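Probable AP endonuclease (African swine fever virus, PDB 6KI3) probably cleaves DNA on the 5' side of abasic sites during repair and also acts as a zinc-dependent 3'-5' exonuclease that removes mismatched 3'-terminal nucleotides. Local coordinates at residues D184-S196 with I235-W247. Numbering follows the deposited sequence.
With ZN (zinc ion), chain I; ZN (zinc ion), chain J; nucleotides of chain C; nucleotides of chain B.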
ATOM      1  N   ASP A 184       0.949  -5.081   4.088  1.00 25.52           N
ATOM      2  CA  ASP A 184       0.922  -5.840   2.844  1.00 25.37           C
ATOM      3  C   ASP A 184       0.777  -7.314   3.209  1.00 26.39           C
ATOM      4  O   ASP A 184       1.697  -7.913   3.777  1.00 24.23           O
ATOM      5  CB  ASP A 184       2.181  -5.586   2.017  1.00 24.05           C
ATOM      6  CG  ASP A 184       2.041  -6.052   0.579  1.00 26.72           C
ATOM      7  OD1 ASP A 184       1.546  -7.176   0.355  1.00 28.44           O
ATOM      8  OD2 ASP A 184       2.422  -5.287  -0.333  1.00 24.31           O
ATOM      9  N   THR A 185      -0.382  -7.892   2.884  1.00 27.95           N
ATOM     10  CA  THR A 185      -0.680  -9.258   3.307  1.00 28.31           C
ATOM     11  C   THR A 185       0.277 -10.263   2.678  1.00 28.38           C
ATOM     12  O   THR A 185       0.667 -11.245   3.319  1.00 30.39           O
ATOM     13  CB  THR A 185      -2.128  -9.612   2.965  1.00 29.00           C
ATOM     14  OG1 THR A 185      -2.347  -9.433   1.559  1.00 25.75           O
ATOM     15  CG2 THR A 185      -3.090  -8.723   3.740  1.00 27.24           C
ATOM     16  N   ALA A 186       0.666 -10.039   1.420  1.00 29.46           N
ATOM     17  CA  ALA A 186       1.625 -10.926   0.771  1.00 28.35           C
ATOM     18  C   ALA A 186       2.994 -10.884   1.436  1.00 30.53           C
ATOM     19  O   ALA A 186       3.751 -11.855   1.330  1.00 31.63           O
ATOM     20  CB  ALA A 186       1.760 -10.568  -0.710  1.00 24.38           C
ATOM     21  N   HIS A 187       3.324  -9.789   2.123  1.00 30.16           N
ATOM     22  CA  HIS A 187       4.644  -9.659   2.729  1.00 29.93           C
ATOM     23  C   HIS A 187       4.707 -10.341   4.089  1.00 31.29           C
ATOM     24  O   HIS A 187       5.666 -11.064   4.381  1.00 29.42           O
ATOM     25  CB  HIS A 187       5.025  -8.184   2.850  1.00 26.25           C
ATOM     26  CG  HIS A 187       5.241  -7.511   1.532  1.00 27.86           C
ATOM     27  ND1 HIS A 187       5.732  -6.227   1.422  1.00 29.97           N
ATOM     28  CD2 HIS A 187       5.035  -7.944   0.267  1.00 27.68           C
ATOM     29  CE1 HIS A 187       5.819  -5.900   0.145  1.00 26.80           C
ATOM     30  NE2 HIS A 187       5.400  -6.924  -0.576  1.00 27.75           N
ATOM     31  N   ILE A 188       3.699 -10.120   4.940  1.00 28.47           N
ATOM     32  CA  ILE A 188       3.683 -10.795   6.235  1.00 34.82           C
ATOM     33  C   ILE A 188       3.544 -12.297   6.045  1.00 32.80           C
ATOM     34  O   ILE A 188       4.041 -13.084   6.859  1.00 33.40           O
ATOM     35  CB  ILE A 188       2.567 -10.228   7.138  1.00 32.73           C
ATOM     36  CG1 ILE A 188       1.182 -10.574   6.587  1.00 31.41           C
ATOM     37  CG2 ILE A 188       2.722  -8.721   7.298  1.00 30.24           C
ATOM     38  CD1 ILE A 188       0.052 -10.242   7.539  1.00 33.69           C
ATOM     39  N   TRP A 189       2.875 -12.720   4.970  1.00 31.40           N
ATOM     40  CA  TRP A 189       2.856 -14.133   4.612  1.00 34.22           C
ATOM     41  C   TRP A 189       4.252 -14.613   4.241  1.00 36.88           C
ATOM     42  O   TRP A 189       4.716 -15.650   4.728  1.00 38.46           O
ATOM     43  CB  TRP A 189       1.880 -14.359   3.457  1.00 32.23           C
ATOM     44  CG  TRP A 189       1.976 -15.711   2.818  1.00 34.17           C
ATOM     45  CD1 TRP A 189       2.756 -16.062   1.755  1.00 35.48           C
ATOM     46  CD2 TRP A 189       1.252 -16.890   3.190  1.00 37.45           C
ATOM     47  NE1 TRP A 189       2.569 -17.387   1.446  1.00 35.86           N
ATOM     48  CE2 TRP A 189       1.649 -17.918   2.312  1.00 37.93           C
ATOM     49  CE3 TRP A 189       0.308 -17.176   4.181  1.00 37.78           C
ATOM     50  CZ2 TRP A 189       1.135 -19.211   2.394  1.00 36.87           C
ATOM     51  CZ3 TRP A 189      -0.199 -18.460   4.262  1.00 39.65           C
ATOM     52  CH2 TRP A 189       0.215 -19.461   3.374  1.00 40.53           C
ATOM     53  N   SER A 190       4.938 -13.860   3.376  1.00 33.69           N
ATOM     54  CA  SER A 190       6.304 -14.206   3.000  1.00 34.02           C
ATOM     55  C   SER A 190       7.237 -14.195   4.204  1.00 35.83           C
ATOM     56  O   SER A 190       8.223 -14.939   4.232  1.00 32.85           O
ATOM     57  CB  SER A 190       6.806 -13.243   1.924  1.00 34.47           C
ATOM     58  OG  SER A 190       8.184 -13.436   1.658  1.00 36.30           O
ATOM     59  N   SER A 191       6.943 -13.367   5.206  1.00 33.13           N
ATOM     60  CA  SER A 191       7.755 -13.312   6.415  1.00 36.77           C
ATOM     61  C   SER A 191       7.359 -14.364   7.444  1.00 35.83           C
ATOM     62  O   SER A 191       7.991 -14.435   8.503  1.00 37.09           O
ATOM     63  CB  SER A 191       7.676 -11.918   7.040  1.00 36.88           C
ATOM     64  OG  SER A 191       8.317 -10.959   6.217  1.00 32.97           O
ATOM     65  N   GLY A 192       6.339 -15.165   7.168  1.00 36.04           N
ATOM     66  CA  GLY A 192       5.993 -16.297   7.994  1.00 35.27           C
ATOM     67  C   GLY A 192       4.735 -16.183   8.843  1.00 35.47           C
ATOM     68  O   GLY A 192       4.644 -16.873   9.865  1.00 37.36           O
ATOM     69  N   VAL A 193       3.772 -15.353   8.456  1.00 34.44           N
ATOM     70  CA  VAL A 193       2.531 -15.184   9.206  1.00 36.34           C
ATOM     71  C   VAL A 193       1.419 -15.875   8.427  1.00 37.77           C
ATOM     72  O   VAL A 193       1.013 -15.407   7.356  1.00 39.88           O
ATOM     73  CB  VAL A 193       2.203 -13.705   9.448  1.00 33.67           C
ATOM     74  CG1 VAL A 193       0.912 -13.572  10.240  1.00 29.77           C
ATOM     75  CG2 VAL A 193       3.351 -13.019  10.174  1.00 31.43           C
ATOM     76  N   ASN A 194       0.927 -16.990   8.962  1.00 39.78           N
ATOM     77  CA  ASN A 194      -0.179 -17.717   8.347  1.00 38.32           C
ATOM     78  C   ASN A 194      -1.465 -16.921   8.537  1.00 38.86           C
ATOM     79  O   ASN A 194      -1.956 -16.780   9.660  1.00 38.90           O
ATOM     80  CB  ASN A 194      -0.296 -19.111   8.958  1.00 40.56           C
ATOM     81  CG  ASN A 194      -1.275 -20.006   8.212  1.00 42.76           C
ATOM     82  OD1 ASN A 194      -2.207 -19.534   7.560  1.00 41.30           O
ATOM     83  ND2 ASN A 194      -1.066 -21.314   8.312  1.00 40.69           N
ATOM     84  N   ILE A 195      -2.013 -16.401   7.439  1.00 38.33           N
ATOM     85  CA  ILE A 195      -3.255 -15.637   7.479  1.00 38.35           C
ATOM     86  C   ILE A 195      -4.265 -16.275   6.534  1.00 38.56           C
ATOM     87  O   ILE A 195      -5.136 -15.591   5.985  1.00 38.00           O
ATOM     88  CB  ILE A 195      -3.015 -14.161   7.114  1.00 37.02           C
ATOM     89  CG1 ILE A 195      -2.281 -14.059   5.775  1.00 36.94           C
ATOM     90  CG2 ILE A 195      -2.234 -13.459   8.215  1.00 35.48           C
ATOM     91  CD1 ILE A 195      -2.095 -12.642   5.279  1.00 37.36           C
ATOM     92  N   SER A 196      -4.160 -17.592   6.348  1.00 39.25           N
ATOM     93  CA  SER A 196      -4.986 -18.270   5.354  1.00 39.41           C
ATOM     94  C   SER A 196      -6.437 -18.376   5.808  1.00 40.46           C
ATOM     95  O   SER A 196      -7.361 -18.073   5.043  1.00 40.62           O
ATOM     96  CB  SER A 196      -4.412 -19.655   5.053  1.00 36.05           C
ATOM     97  OG  SER A 196      -3.161 -19.553   4.397  1.00 44.45           O
ATOM     98  N   ILE A 235      10.629 -14.339  -0.226  1.00 36.77           N
ATOM     99  CA  ILE A 235      10.523 -13.955  -1.625  1.00 40.56           C
ATOM    100  C   ILE A 235       9.121 -13.420  -1.868  1.00 36.03           C
ATOM    101  O   ILE A 235       8.139 -13.954  -1.338  1.00 34.04           O
ATOM    102  CB  ILE A 235      10.837 -15.144  -2.554  1.00 41.42           C
ATOM    103  CG1 ILE A 235      12.175 -15.779  -2.174  1.00 40.25           C
ATOM    104  CG2 ILE A 235      10.869 -14.698  -4.007  1.00 37.53           C
ATOM    105  CD1 ILE A 235      12.410 -17.132  -2.807  1.00 40.04           C
ATOM    106  N   ASP A 236       9.027 -12.367  -2.674  1.00 35.54           N
ATOM    107  CA  ASP A 236       7.785 -11.636  -2.890  1.00 32.18           C
ATOM    108  C   ASP A 236       7.285 -11.892  -4.307  1.00 32.67           C
ATOM    109  O   ASP A 236       7.892 -11.429  -5.279  1.00 33.33           O
ATOM    110  CB  ASP A 236       8.001 -10.144  -2.645  1.00 29.43           C
ATOM    111  CG  ASP A 236       6.727  -9.343  -2.780  1.00 30.29           C
ATOM    112  OD1 ASP A 236       5.655  -9.862  -2.403  1.00 29.99           O
ATOM    113  OD2 ASP A 236       6.798  -8.196  -3.268  1.00 29.97           O
ATOM    114  N   ARG A 237       6.174 -12.620  -4.421  1.00 29.43           N
ATOM    115  CA  ARG A 237       5.502 -12.858  -5.696  1.00 32.57           C
ATOM    116  C   ARG A 237       4.015 -12.589  -5.506  1.00 31.20           C
ATOM    117  O   ARG A 237       3.308 -13.399  -4.897  1.00 31.89           O
ATOM    118  CB  ARG A 237       5.735 -14.285  -6.197  1.00 35.57           C
ATOM    119  CG  ARG A 237       7.183 -14.616  -6.511  1.00 36.24           C
ATOM    120  CD  ARG A 237       7.740 -13.708  -7.597  1.00 35.21           C
ATOM    121  NE  ARG A 237       8.895 -12.953  -7.123  1.00 41.69           N
ATOM    122  CZ  ARG A 237      10.156 -13.348  -7.267  1.00 45.47           C
ATOM    123  NH1 ARG A 237      11.145 -12.597  -6.798  1.00 45.17           N
ATOM    124  NH2 ARG A 237      10.429 -14.492  -7.878  1.00 42.68           N
ATOM    125  N   HIS A 238       3.539 -11.461  -6.029  1.00 33.03           N
ATOM    126  CA  HIS A 238       2.141 -11.092  -5.861  1.00 30.32           C
ATOM    127  C   HIS A 238       1.241 -11.941  -6.752  1.00 32.24           C
ATOM    128  O   HIS A 238       1.645 -12.414  -7.817  1.00 33.84           O
ATOM    129  CB  HIS A 238       1.934  -9.610  -6.179  1.00 30.67           C
ATOM    130  CG  HIS A 238       2.537  -8.685  -5.169  1.00 30.21           C
ATOM    131  ND1 HIS A 238       2.330  -7.323  -5.191  1.00 29.81           N
ATOM    132  CD2 HIS A 238       3.337  -8.926  -4.104  1.00 28.59           C
ATOM    133  CE1 HIS A 238       2.981  -6.764  -4.186  1.00 27.62           C
ATOM    134  NE2 HIS A 238       3.599  -7.716  -3.510  1.00 27.84           N
ATOM    135  N   ALA A 239       0.002 -12.126  -6.303  1.00 28.62           N
ATOM    136  CA  ALA A 239      -0.982 -12.894  -7.048  1.00 27.36           C
ATOM    137  C   ALA A 239      -2.371 -12.362  -6.727  1.00 27.40           C
ATOM    138  O   ALA A 239      -2.587 -11.709  -5.703  1.00 29.01           O
ATOM    139  CB  ALA A 239      -0.888 -14.391  -6.730  1.00 27.01           C
ATOM    140  N   SER A 240      -3.314 -12.650  -7.619  1.00 28.75           N
ATOM    141  CA  SER A 240      -4.688 -12.213  -7.421  1.00 30.76           C
ATOM    142  C   SER A 240      -5.322 -12.945  -6.244  1.00 34.13           C
ATOM    143  O   SER A 240      -4.958 -14.078  -5.918  1.00 32.12           O
ATOM    144  CB  SER A 240      -5.512 -12.444  -8.688  1.00 33.08           C
ATOM    145  OG  SER A 240      -5.139 -11.538  -9.712  1.00 32.23           O
ATOM    146  N   LEU A 241      -6.284 -12.278  -5.606  1.00 35.31           N
ATOM    147  CA  LEU A 241      -6.944 -12.841  -4.434  1.00 36.29           C
ATOM    148  C   LEU A 241      -7.601 -14.172  -4.777  1.00 38.27           C
ATOM    149  O   LEU A 241      -8.257 -14.307  -5.814  1.00 38.30           O
ATOM    150  CB  LEU A 241      -7.985 -11.859  -3.894  1.00 34.98           C
ATOM    151  CG  LEU A 241      -7.501 -10.435  -3.604  1.00 33.09           C
ATOM    152  CD1 LEU A 241      -8.640  -9.577  -3.071  1.00 31.10           C
ATOM    153  CD2 LEU A 241      -6.323 -10.440  -2.638  1.00 29.97           C
ATOM    154  N   PHE A 242      -7.406 -15.159  -3.900  1.00 38.52           N
ATOM    155  CA  PHE A 242      -7.917 -16.521  -4.060  1.00 36.99           C
ATOM    156  C   PHE A 242      -7.300 -17.240  -5.255  1.00 37.52           C
ATOM    157  O   PHE A 242      -7.840 -18.247  -5.723  1.00 46.73           O
ATOM    158  CB  PHE A 242      -9.446 -16.545  -4.169  1.00 36.59           C
ATOM    159  CG  PHE A 242     -10.145 -15.837  -3.047  1.00 38.56           C
ATOM    160  CD1 PHE A 242     -10.390 -16.486  -1.849  1.00 39.17           C
ATOM    161  CD2 PHE A 242     -10.565 -14.526  -3.193  1.00 35.88           C
ATOM    162  CE1 PHE A 242     -11.035 -15.838  -0.813  1.00 42.78           C
ATOM    163  CE2 PHE A 242     -11.212 -13.873  -2.164  1.00 33.38           C
ATOM    164  CZ  PHE A 242     -11.448 -14.529  -0.971  1.00 42.13           C
ATOM    165  N   GLU A 243      -6.175 -16.741  -5.767  1.00 36.97           N
ATOM    166  CA  GLU A 243      -5.454 -17.400  -6.849  1.00 37.55           C
ATOM    167  C   GLU A 243      -4.002 -17.676  -6.484  1.00 38.58           C
ATOM    168  O   GLU A 243      -3.223 -18.097  -7.348  1.00 36.80           O
ATOM    169  CB  GLU A 243      -5.531 -16.564  -8.132  1.00 35.86           C
ATOM    170  CG  GLU A 243      -6.953 -16.216  -8.559  1.00 35.67           C
ATOM    171  CD  GLU A 243      -7.034 -15.696  -9.984  1.00 43.54           C
ATOM    172  OE1 GLU A 243      -8.109 -15.832 -10.606  1.00 52.58           O
ATOM    173  OE2 GLU A 243      -6.023 -15.158 -10.485  1.00 40.54           O
ATOM    174  N   GLY A 244      -3.619 -17.452  -5.229  1.00 35.50           N
ATOM    175  CA  GLY A 244      -2.268 -17.717  -4.779  1.00 35.03           C
ATOM    176  C   GLY A 244      -2.221 -18.683  -3.614  1.00 39.07           C
ATOM    177  O   GLY A 244      -3.226 -19.320  -3.286  1.00 37.32           O
ATOM    178  N   MET A 245      -1.061 -18.789  -2.965  1.00 38.64           N
ATOM    179  CA  MET A 245      -0.882 -19.786  -1.917  1.00 36.04           C
ATOM    180  C   MET A 245      -1.655 -19.458  -0.645  1.00 40.41           C
ATOM    181  O   MET A 245      -1.880 -20.356   0.173  1.00 39.85           O
ATOM    182  CB  MET A 245       0.605 -19.935  -1.594  1.00 40.82           C
ATOM    183  CG  MET A 245       1.470 -20.253  -2.804  1.00 44.58           C
ATOM    184  SD  MET A 245       1.501 -22.008  -3.212  1.00 58.92           S
ATOM    185  CE  MET A 245       2.491 -22.649  -1.863  1.00 53.75           C
ATOM    186  N   ILE A 246      -2.074 -18.205  -0.458  1.00 40.29           N
ATOM    187  CA  ILE A 246      -2.697 -17.827   0.807  1.00 38.50           C
ATOM    188  C   ILE A 246      -4.170 -18.214   0.833  1.00 36.48           C
ATOM    189  O   ILE A 246      -4.673 -18.701   1.853  1.00 39.19           O
ATOM    190  CB  ILE A 246      -2.513 -16.322   1.072  1.00 37.85           C
ATOM    191  CG1 ILE A 246      -1.062 -15.899   0.848  1.00 34.27           C
ATOM    192  CG2 ILE A 246      -2.932 -15.978   2.492  1.00 37.95           C
ATOM    193  CD1 ILE A 246      -0.831 -14.420   1.084  1.00 30.33           C
ATOM    194  N   TRP A 247      -4.893 -18.006  -0.274  1.00 36.47           N
ATOM    195  CA  TRP A 247      -6.345 -18.128  -0.232  1.00 38.43           C
ATOM    196  C   TRP A 247      -6.956 -18.897  -1.400  1.00 35.85           C
ATOM    197  O   TRP A 247      -8.182 -18.860  -1.560  1.00 35.15           O
ATOM    198  CB  TRP A 247      -6.990 -16.736  -0.164  1.00 36.19           C
ATOM    199  CG  TRP A 247      -6.680 -15.980   1.091  1.00 40.04           C
ATOM    200  CD1 TRP A 247      -6.971 -16.360   2.369  1.00 40.76           C
ATOM    201  CD2 TRP A 247      -6.034 -14.704   1.189  1.00 40.39           C
ATOM    202  NE1 TRP A 247      -6.538 -15.405   3.257  1.00 39.93           N
ATOM    203  CE2 TRP A 247      -5.962 -14.377   2.558  1.00 39.00           C
ATOM    204  CE3 TRP A 247      -5.509 -13.808   0.252  1.00 36.40           C
ATOM    205  CZ2 TRP A 247      -5.383 -13.193   3.013  1.00 37.16           C
ATOM    206  CZ3 TRP A 247      -4.935 -12.633   0.707  1.00 33.51           C
ATOM    207  CH2 TRP A 247      -4.877 -12.337   2.074  1.00 36.27           C
TER
HETATM  208 ZN    ZN I 301       5.330  -6.960  -2.658  1.00 26.03          ZN
HETATM  209 ZN    ZN J 302       3.024  -3.469  -1.251  1.00 28.15          ZN
ATOM    210  O5' 3DR C   1       4.796  -3.962  -4.550  1.00 33.08           O
ATOM    211  P   3DR C   1       5.555  -4.278  -3.167  1.00 26.94           P
ATOM    212  OP1 3DR C   1       6.213  -2.969  -2.809  1.00 29.09           O
ATOM    213  OP2 3DR C   1       4.436  -4.693  -2.246  1.00 28.08           O
ATOM    214  OP3 3DR C   1       6.529  -5.376  -3.518  1.00 30.61           O
ATOM    215  C2' 3DR C   1       3.653  -1.302  -7.878  1.00 25.79           C
ATOM    216  C5' 3DR C   1       5.404  -3.162  -5.562  1.00 27.94           C
ATOM    217  C4' 3DR C   1       4.562  -3.274  -6.826  1.00 28.69           C
ATOM    218  O4' 3DR C   1       3.181  -3.158  -6.478  1.00 30.08           O
ATOM    219  C1' 3DR C   1       2.546  -2.132  -7.243  1.00 26.98           C
ATOM    220  C3' 3DR C   1       4.885  -2.181  -7.829  1.00 27.44           C
ATOM    221  O3' 3DR C   1       5.076  -2.772  -9.116  1.00 31.46           O
TER
ATOM    222  P    DC B   8      13.148 -11.807 -13.062  1.00 57.46           P
ATOM    223  OP1  DC B   8      12.483 -13.043 -13.533  1.00 50.01           O
ATOM    224  OP2  DC B   8      13.508 -10.748 -14.031  1.00 53.70           O
ATOM    225  O5'  DC B   8      12.249 -11.149 -11.917  1.00 52.29           O
ATOM    226  C5'  DC B   8      11.980 -11.879 -10.728  1.00 44.20           C
ATOM    227  C4'  DC B   8      11.877 -10.951  -9.531  1.00 44.88           C
ATOM    228  O4'  DC B   8      13.143 -10.319  -9.292  1.00 37.04           O
ATOM    229  C3'  DC B   8      10.903  -9.796  -9.692  1.00 42.86           C
ATOM    230  O3'  DC B   8       9.615 -10.180  -9.226  1.00 42.89           O
ATOM    231  C2'  DC B   8      11.509  -8.681  -8.817  1.00 41.34           C
ATOM    232  C1'  DC B   8      12.915  -9.196  -8.480  1.00 39.25           C
ATOM    233  N1   DC B   8      13.992  -8.196  -8.725  1.00 40.62           N
ATOM    234  C2   DC B   8      14.606  -7.563  -7.639  1.00 39.40           C
ATOM    235  O2   DC B   8      14.242  -7.848  -6.491  1.00 41.48           O
ATOM    236  N3   DC B   8      15.584  -6.653  -7.875  1.00 38.38           N
ATOM    237  C4   DC B   8      15.947  -6.375  -9.127  1.00 39.71           C
ATOM    238  N4   DC B   8      16.916  -5.472  -9.310  1.00 39.60           N
ATOM    239  C5   DC B   8      15.333  -7.009 -10.248  1.00 40.72           C
ATOM    240  C6   DC B   8      14.368  -7.903 -10.003  1.00 39.07           C
TER
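I246 packs its CG1 against one face of the W189 indole, 3.5 Å from the centroid of the five-membered ring and 15° off the ring normal, a CH-pi contact. CD1 continues to CB and CG of W189, while CG2, anti to the backbone N of I246, reaches CE3 of W189 at 3.8 Å and CG1 of I195 at 3.9 Å. The other side of the same methyl covers a face of the W247 ring, so that I246 is sandwiched between two indoles. W189 is held in this pose at its five-membered ring, where NE1 donates to the carbonyl O of T229.

W247 turns its ring edge to the 184-196 segment. NE1 makes a weak, bent bond to I195 O (3.1 Å, 134°), CD1 abuts S196 O in the ring plane, and CH2 rests near T185, whose hydroxyl is bonded to N225 O. Beside it, S196 OG donates to I246 O at 3.1 Å, in the carbonyl plane and on a lone pair, joining the end of 184-196 to the backbone of I246. At the last residue of helix 185-190, S190 OG donates to I235 O at 3.0 Å from above the carbonyl plane.

Near the start of helix 185-190 the two segments share a zinc ion, bound by NE2 of H187, OD2 of D236 and NE2 of H238. The D236 carboxylate stands almost perpendicular to the H187 imidazole, at 88°, and T148 O accepts from H187 ND1, which fixes the ring's rotation. OP2 and OP3 of the abasic-site analogue's 5' phosphate complete this zinc's shell, and OP2 bridges to the neighbouring zinc held by D184, E147, H223 and E276. Both metals belong to the three-zinc centre at the C-terminal mouth of a TIM barrel that is characteristic of endonuclease IV-type AP endonucleases.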